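Side-chain contact in mannosyl-glycoprotein endo-beta-N-acetylglucosamidase-like domain-containing protein (Pseudomonas protegens, PDB 4KT3), which is a type VI secretion effector, a glycoside hydrolase that acts on peptidoglycan and is bound by its immunity protein: residues Met87-Ala91 with Pro92-Gly96. Numbering follows the deposited sequence.
Sequences MHAPA and PLQIG
Q94 reaches back past A91 O to A91 N and grips the backbone of A91. The residues A91 to Q94 form a type II beta turn. Its closing bond runs from Q94 N to A91 O, 3.2 Å. The side chain of Q94 adds a second link to the same residue. CB and CG each lie 3.4 Å from A91 O. CG sits between the backbone N and the carbonyl carbon, chi1 77°, and the chain is extended beyond it. This sends the amide back along A91. CD comes 3.7 Å from A91 N. At the tip, OE1 accepts the A91 N-H at 2.8 Å. The N-H...OE1 angle is 155°, and the donor lies 46° out of the carbonyl plane of Q94. OE1 also meets P90 CA at 3.2 Å and the methyl CB of A89 at 3.6 Å. P90 follows a cis peptide bond. P92 O is hydrogen-bonded to S120 OG in helix 114-129, and A91 packs on A109 and F111. Earlier in the loop, H88 NE2 is hydrogen-bonded to N70 OD1 of the putative lipoprotein chain. Both the N-H and the C=O of A91 are thus taken up by one glutamine, which braces the first residue of the turn, with P90 CA and A89 CB packed against OE1.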
# COMPACT_ATOMS: atom_id res chain seq x y z
N MSE A 87 4.24 -9.51 -8.96
CA MSE A 87 4.23 -10.87 -9.47
C MSE A 87 5.45 -11.63 -9.00
O MSE A 87 6.57 -11.16 -9.17
CB MSE A 87 4.27 -10.86 -11.00
CG MSE A 87 3.16 -10.07 -11.65
SE MSE A 87 1.48 -11.04 -11.70
CE MSE A 87 1.94 -12.37 -13.04
N HIS A 88 5.20 -12.81 -8.46
CA HIS A 88 6.26 -13.76 -8.18
C HIS A 88 6.90 -14.23 -9.49
O HIS A 88 6.22 -14.39 -10.52
CB HIS A 88 5.70 -14.97 -7.42
CG HIS A 88 5.27 -14.67 -6.02
ND1 HIS A 88 4.64 -15.60 -5.22
CD2 HIS A 88 5.38 -13.55 -5.27
CE1 HIS A 88 4.39 -15.06 -4.04
NE2 HIS A 88 4.82 -13.81 -4.05
N ALA A 89 8.20 -14.44 -9.45
CA ALA A 89 8.92 -15.03 -10.57
C ALA A 89 8.83 -16.55 -10.49
O ALA A 89 8.85 -17.12 -9.38
CB ALA A 89 10.36 -14.59 -10.56
N PRO A 90 8.76 -17.23 -11.64
CA PRO A 90 8.77 -16.64 -12.98
C PRO A 90 7.39 -16.19 -13.43
O PRO A 90 6.40 -16.82 -13.08
CB PRO A 90 9.27 -17.79 -13.87
CG PRO A 90 8.79 -19.04 -13.15
CD PRO A 90 8.82 -18.71 -11.67
N ALA A 91 7.35 -15.10 -14.20
CA ALA A 91 6.11 -14.57 -14.74
C ALA A 91 6.30 -14.33 -16.23
O ALA A 91 7.41 -14.04 -16.66
CB ALA A 91 5.74 -13.28 -14.04
N PRO A 92 5.23 -14.48 -17.02
CA PRO A 92 5.35 -14.18 -18.45
C PRO A 92 5.84 -12.75 -18.65
O PRO A 92 5.47 -11.84 -17.89
CB PRO A 92 3.93 -14.33 -18.98
CG PRO A 92 3.22 -15.18 -17.97
CD PRO A 92 3.86 -14.88 -16.65
N LEU A 93 6.67 -12.58 -19.68
CA LEU A 93 7.21 -11.28 -20.08
C LEU A 93 8.29 -10.73 -19.16
O LEU A 93 8.81 -9.64 -19.40
CB LEU A 93 6.11 -10.22 -20.30
CG LEU A 93 5.01 -10.55 -21.31
CD1 LEU A 93 3.79 -9.65 -21.10
CD2 LEU A 93 5.55 -10.42 -22.74
N GLN A 94 8.67 -11.46 -18.12
CA GLN A 94 9.71 -10.92 -17.23
C GLN A 94 11.06 -10.80 -17.96
O GLN A 94 11.36 -11.57 -18.88
CB GLN A 94 9.86 -11.76 -15.96
CG GLN A 94 10.63 -13.07 -16.14
CD GLN A 94 10.80 -13.80 -14.83
OE1 GLN A 94 9.89 -13.83 -14.00
NE2 GLN A 94 11.98 -14.39 -14.62
N ILE A 95 11.87 -9.83 -17.51
CA ILE A 95 13.20 -9.65 -18.06
C ILE A 95 14.27 -10.06 -17.04
O ILE A 95 15.47 -10.00 -17.31
CB ILE A 95 13.45 -8.19 -18.53
CG1 ILE A 95 13.34 -7.21 -17.36
CG2 ILE A 95 12.46 -7.82 -19.64
CD1 ILE A 95 13.78 -5.80 -17.69
N GLY A 96 13.82 -10.50 -15.87
CA GLY A 96 14.70 -10.94 -14.81
C GLY A 96 13.90 -11.22 -13.55
O GLY A 96 12.67 -11.15 -13.57